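PDB 3BIJ: uncharacterized protein GSU0716 from Geobacter sulfurreducens PCA, which is of unknown function but belongs to the caspase-like C14 peptidase family and may therefore act as a cysteine endopeptidase. Local coordinates for residues I111-A124 and I186-K199. Numbering follows the deposited sequence.
Sequences IDDELYALLGKFAA and IQQKTKKVDLADVK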
loop_
_atom_site.group_PDB
_atom_site.type_symbol
_atom_site.label_atom_id
_atom_site.label_comp_id
_atom_site.label_asym_id
_atom_site.label_seq_id
_atom_site.Cartn_x
_atom_site.Cartn_y
_atom_site.Cartn_z
ATOM N N ILE A 111 14.059 -20.676 29.667
ATOM C CA ILE A 111 14.121 -21.542 28.492
ATOM C C ILE A 111 12.920 -22.471 28.437
ATOM O O ILE A 111 12.523 -23.049 29.451
ATOM C CB ILE A 111 15.407 -22.407 28.469
ATOM C CG1 ILE A 111 16.621 -21.543 28.137
ATOM C CG2 ILE A 111 15.294 -23.475 27.393
ATOM C CD1 ILE A 111 16.910 -20.450 29.142
ATOM N N ASP A 112 12.351 -22.628 27.246
ATOM C CA ASP A 112 11.187 -23.490 27.083
ATOM C C ASP A 112 11.342 -24.843 27.774
ATOM O O ASP A 112 10.370 -25.415 28.272
ATOM C CB ASP A 112 10.861 -23.684 25.594
ATOM C CG ASP A 112 12.022 -24.255 24.801
ATOM O OD1 ASP A 112 11.905 -24.327 23.556
ATOM O OD2 ASP A 112 13.047 -24.629 25.409
ATOM N N ASP A 113 12.561 -25.359 27.812
ATOM C CA ASP A 113 12.791 -26.639 28.462
ATOM C C ASP A 113 12.552 -26.562 29.962
ATOM O O ASP A 113 12.025 -27.495 30.554
ATOM C CB ASP A 113 14.208 -27.128 28.169
ATOM C CG ASP A 113 14.319 -27.783 26.804
ATOM O OD1 ASP A 113 15.361 -27.605 26.124
ATOM O OD2 ASP A 113 13.355 -28.484 26.419
ATOM N N GLU A 114 12.940 -25.453 30.578
ATOM C CA GLU A 114 12.732 -25.295 32.012
ATOM C C GLU A 114 11.236 -25.319 32.329
ATOM O O GLU A 114 10.820 -25.904 33.325
ATOM C CB GLU A 114 13.330 -23.977 32.503
ATOM C CG GLU A 114 14.772 -23.737 32.079
ATOM C CD GLU A 114 15.367 -22.493 32.721
ATOM O OE1 GLU A 114 15.741 -22.561 33.913
ATOM O OE2 GLU A 114 15.449 -21.445 32.037
ATOM N N LEU A 115 10.432 -24.675 31.483
ATOM C CA LEU A 115 8.983 -24.632 31.671
ATOM C C LEU A 115 8.391 -26.009 31.412
ATOM O O LEU A 115 7.580 -26.509 32.191
ATOM C CB LEU A 115 8.356 -23.623 30.708
ATOM C CG LEU A 115 6.831 -23.571 30.695
ATOM C CD1 LEU A 115 6.312 -23.155 32.059
ATOM C CD2 LEU A 115 6.367 -22.613 29.613
ATOM N N TYR A 116 8.794 -26.615 30.302
ATOM C CA TYR A 116 8.306 -27.935 29.956
ATOM C C TYR A 116 8.594 -28.907 31.088
ATOM O O TYR A 116 7.727 -29.694 31.459
ATOM C CB TYR A 116 8.956 -28.419 28.657
ATOM C CG TYR A 116 8.490 -27.672 27.430
ATOM C CD1 TYR A 116 9.219 -27.721 26.236
ATOM C CD2 TYR A 116 7.325 -26.902 27.462
ATOM C CE1 TYR A 116 8.801 -27.014 25.106
ATOM C CE2 TYR A 116 6.898 -26.198 26.350
ATOM C CZ TYR A 116 7.639 -26.252 25.173
ATOM O OH TYR A 116 7.216 -25.529 24.078
ATOM N N ALA A 117 9.798 -28.846 31.651
ATOM C CA ALA A 117 10.160 -29.755 32.743
ATOM C C ALA A 117 9.280 -29.508 33.962
ATOM O O ALA A 117 8.843 -30.451 34.633
ATOM C CB ALA A 117 11.625 -29.585 33.123
ATOM N N LEU A 118 9.026 -28.236 34.253
ATOM C CA LEU A 118 8.186 -27.873 35.386
ATOM C C LEU A 118 6.786 -28.467 35.201
ATOM O O LEU A 118 6.195 -29.011 36.141
ATOM C CB LEU A 118 8.110 -26.348 35.522
ATOM C CG LEU A 118 8.975 -25.672 36.595
ATOM C CD1 LEU A 118 10.340 -26.307 36.660
ATOM C CD2 LEU A 118 9.092 -24.198 36.284
ATOM N N LEU A 119 6.259 -28.381 33.984
ATOM C CA LEU A 119 4.936 -28.929 33.716
ATOM C C LEU A 119 4.929 -30.448 33.879
ATOM O O LEU A 119 3.883 -31.046 34.143
ATOM C CB LEU A 119 4.486 -28.562 32.300
ATOM C CG LEU A 119 4.298 -27.067 32.037
ATOM C CD1 LEU A 119 3.853 -26.867 30.606
ATOM C CD2 LEU A 119 3.275 -26.479 32.986
ATOM N N GLY A 120 6.102 -31.059 33.724
ATOM C CA GLY A 120 6.219 -32.501 33.841
ATOM C C GLY A 120 6.236 -32.975 35.279
ATOM O O GLY A 120 6.221 -34.178 35.544
ATOM N N LYS A 121 6.269 -32.032 36.214
ATOM C CA LYS A 121 6.291 -32.378 37.633
ATOM C C LYS A 121 4.896 -32.516 38.240
ATOM O O LYS A 121 4.757 -32.789 39.434
ATOM C CB LYS A 121 7.080 -31.334 38.427
ATOM C CG LYS A 121 8.574 -31.375 38.193
ATOM C CD LYS A 121 9.273 -30.294 38.979
ATOM C CE LYS A 121 10.760 -30.289 38.668
ATOM N NZ LYS A 121 11.486 -29.165 39.349
ATOM N N PHE A 122 3.866 -32.327 37.420
ATOM C CA PHE A 122 2.491 -32.436 37.894
ATOM C C PHE A 122 2.015 -33.882 37.940
ATOM O O PHE A 122 2.523 -34.735 37.214
ATOM C CB PHE A 122 1.539 -31.613 37.011
ATOM C CG PHE A 122 1.620 -30.124 37.241
ATOM C CD1 PHE A 122 2.628 -29.367 36.659
ATOM C CD2 PHE A 122 0.704 -29.485 38.075
ATOM C CE1 PHE A 122 2.723 -27.999 36.904
ATOM C CE2 PHE A 122 0.795 -28.117 38.324
ATOM C CZ PHE A 122 1.804 -27.377 37.740
ATOM N N ALA A 123 1.028 -34.136 38.796
ATOM C CA ALA A 123 0.444 -35.464 38.985
ATOM C C ALA A 123 -0.033 -36.077 37.678
ATOM O O ALA A 123 0.065 -35.457 36.620
ATOM C CB ALA A 123 -0.716 -35.381 39.967
ATOM N N ALA A 124 -0.567 -37.292 37.755
ATOM C CA ALA A 124 -1.037 -37.982 36.563
ATOM C C ALA A 124 -2.430 -37.561 36.095
ATOM O O ALA A 124 -2.635 -37.268 34.913
ATOM C CB ALA A 124 -0.988 -39.481 36.781
ATOM N N ILE A 186 22.535 -22.591 32.387
ATOM C CA ILE A 186 21.152 -23.022 32.314
ATOM C C ILE A 186 20.978 -24.047 31.202
ATOM O O ILE A 186 20.372 -25.097 31.401
ATOM C CB ILE A 186 20.231 -21.825 32.026
ATOM C CG1 ILE A 186 20.299 -20.835 33.188
ATOM C CG2 ILE A 186 18.808 -22.301 31.791
ATOM C CD1 ILE A 186 19.478 -19.590 32.988
ATOM N N GLN A 187 21.526 -23.728 30.035
ATOM C CA GLN A 187 21.420 -24.589 28.862
ATOM C C GLN A 187 22.035 -25.976 29.069
ATOM O O GLN A 187 21.625 -26.942 28.416
ATOM C CB GLN A 187 22.081 -23.903 27.657
ATOM C CG GLN A 187 21.481 -24.263 26.289
ATOM C CD GLN A 187 20.088 -23.670 26.079
ATOM O OE1 GLN A 187 19.067 -24.245 26.490
ATOM N NE2 GLN A 187 20.046 -22.504 25.448
ATOM N N GLN A 188 23.006 -26.075 29.980
ATOM C CA GLN A 188 23.692 -27.344 30.264
ATOM C C GLN A 188 23.124 -28.141 31.433
ATOM O O GLN A 188 23.392 -29.338 31.561
ATOM C CB GLN A 188 25.183 -27.099 30.515
ATOM C CG GLN A 188 25.966 -26.751 29.265
ATOM C CD GLN A 188 26.084 -27.931 28.313
ATOM O OE1 GLN A 188 25.089 -28.592 27.995
ATOM N NE2 GLN A 188 27.302 -28.198 27.846
ATOM N N LYS A 189 22.353 -27.475 32.288
ATOM C CA LYS A 189 21.751 -28.132 33.443
ATOM C C LYS A 189 20.251 -28.361 33.229
ATOM O O LYS A 189 19.533 -28.751 34.156
ATOM C CB LYS A 189 21.981 -27.295 34.713
ATOM C CG LYS A 189 21.233 -25.967 34.751
ATOM C CD LYS A 189 21.635 -25.122 35.949
ATOM C CE LYS A 189 21.346 -25.824 37.266
ATOM N NZ LYS A 189 21.904 -25.053 38.409
ATOM N N THR A 190 19.775 -28.102 32.012
ATOM C CA THR A 190 18.366 -28.312 31.688
ATOM C C THR A 190 18.245 -29.266 30.508
ATOM O O THR A 190 18.259 -28.851 29.350
ATOM C CB THR A 190 17.624 -26.981 31.340
ATOM O OG1 THR A 190 18.292 -26.315 30.261
ATOM C CG2 THR A 190 17.571 -26.060 32.549
ATOM N N LYS A 191 18.137 -30.553 30.819
ATOM C CA LYS A 191 18.010 -31.587 29.797
ATOM C C LYS A 191 16.647 -31.409 29.134
ATOM O O LYS A 191 15.662 -31.073 29.797
ATOM C CB LYS A 191 18.110 -32.989 30.430
ATOM C CG LYS A 191 18.843 -34.050 29.585
ATOM C CD LYS A 191 20.346 -33.763 29.474
ATOM C CE LYS A 191 21.115 -34.913 28.805
ATOM N NZ LYS A 191 20.732 -35.140 27.381
ATOM N N LYS A 192 16.603 -31.630 27.824
ATOM C CA LYS A 192 15.377 -31.486 27.054
ATOM C C LYS A 192 14.330 -32.508 27.488
ATOM O O LYS A 192 14.662 -33.545 28.059
ATOM C CB LYS A 192 15.675 -31.651 25.558
ATOM C CG LYS A 192 16.558 -30.553 24.920
ATOM C CD LYS A 192 18.072 -30.784 25.094
ATOM C CE LYS A 192 18.679 -29.952 26.229
ATOM N NZ LYS A 192 18.574 -28.472 26.037
ATOM N N VAL A 193 13.065 -32.207 27.212
ATOM C CA VAL A 193 11.970 -33.095 27.571
ATOM C C VAL A 193 10.843 -33.027 26.553
ATOM O O VAL A 193 10.628 -31.995 25.922
ATOM C CB VAL A 193 11.413 -32.752 28.955
ATOM C CG1 VAL A 193 12.277 -33.393 30.029
ATOM C CG2 VAL A 193 11.391 -31.237 29.136
ATOM N N ASP A 194 10.123 -34.133 26.411
ATOM C CA ASP A 194 9.022 -34.235 25.457
ATOM C C ASP A 194 7.656 -34.035 26.133
ATOM O O ASP A 194 7.226 -34.860 26.942
ATOM C CB ASP A 194 9.079 -35.613 24.782
ATOM C CG ASP A 194 8.309 -35.666 23.465
ATOM O OD1 ASP A 194 8.607 -34.839 22.570
ATOM O OD2 ASP A 194 7.423 -36.541 23.322
ATOM N N LEU A 195 6.972 -32.946 25.789
ATOM C CA LEU A 195 5.666 -32.660 26.373
ATOM C C LEU A 195 4.643 -33.774 26.173
ATOM O O LEU A 195 3.621 -33.816 26.861
ATOM C CB LEU A 195 5.096 -31.352 25.821
ATOM C CG LEU A 195 5.360 -30.074 26.618
ATOM C CD1 LEU A 195 4.682 -28.905 25.908
ATOM C CD2 LEU A 195 4.813 -30.204 28.042
ATOM N N ALA A 196 4.908 -34.676 25.236
ATOM C CA ALA A 196 3.985 -35.778 24.982
ATOM C C ALA A 196 4.281 -36.971 25.882
ATOM O O ALA A 196 3.762 -38.065 25.665
ATOM C CB ALA A 196 4.057 -36.200 23.520
ATOM N N ASP A 197 5.120 -36.756 26.888
ATOM C CA ASP A 197 5.478 -37.824 27.813
ATOM C C ASP A 197 5.078 -37.540 29.253
ATOM O O ASP A 197 4.958 -38.460 30.062
ATOM C CB ASP A 197 6.980 -38.093 27.745
ATOM C CG ASP A 197 7.371 -38.858 26.500
ATOM O OD1 ASP A 197 8.585 -39.134 26.321
ATOM O OD2 ASP A 197 6.456 -39.188 25.705
ATOM N N VAL A 198 4.891 -36.266 29.571
ATOM C CA VAL A 198 4.500 -35.860 30.909
ATOM C C VAL A 198 3.248 -36.610 31.334
ATOM O O VAL A 198 2.391 -36.916 30.509
ATOM C CB VAL A 198 4.223 -34.362 30.948
ATOM C CG1 VAL A 198 3.721 -33.957 32.332
ATOM C CG2 VAL A 198 5.489 -33.617 30.585
ATOM N N LYS A 199 3.142 -36.913 32.620
ATOM C CA LYS A 199 1.984 -37.637 33.122
ATOM C C LYS A 199 0.705 -36.819 33.050
ATOM O O LYS A 199 -0.359 -37.344 32.710
ATOM C CB LYS A 199 2.226 -38.076 34.566
ATOM C CG LYS A 199 3.413 -37.393 35.223
ATOM C CD LYS A 199 3.456 -37.647 36.728
ATOM C CE LYS A 199 3.547 -39.133 37.060
ATOM N NZ LYS A 199 4.747 -39.777 36.438
#
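Lys192 NZ lies 3.3 Å from Asp113 OD1, a salt bridge whose hydrogen bond is weak, and it makes a second weak bond to Thr190 O within its own segment. Bends at three successive torsions fold the lysine chain back and bring NZ to both oxygens. Glu114 is held more firmly. Its OE2 accepts the backbone N-H of Ile111, the N-cap residue of helix 112-119, at 2.9 Å and 152°, on the anti side of the carboxylate, while OE1 forms a salt bridge with Arg57. The aliphatic part of the same side chain packs across the contact, CG lying 3.7 Å from Thr190 CG2. A leucine in place of Glu114 would probably leave the Ile111 N-H without its acceptor and Arg57 without this carboxylate. With OG1 set between its backbone N and carbonyl carbon (chi1 56°), Thr190 donates from OG1 to Ile186 O at 2.7 Å, and that carbonyl also takes Lys189 N from the opposite face of its plane. In the middle of the contact, around Tyr116, packing is apolar: Leu195 CD1 sits over one face of the Tyr116 ring, 3.9 Å from its centroid and 28° off the normal, a CH-pi contact, and Val193 CG2 meets Tyr116 CB at 3.8 Å. Segment 186-199 leaves the last turn of helix 180-189 and passes as loop alongside helix 112-119 before strand 201-206 of the central sheet, while Leu115 packs on strands 76-89 and 99-104 and Leu118 on helix 57-70.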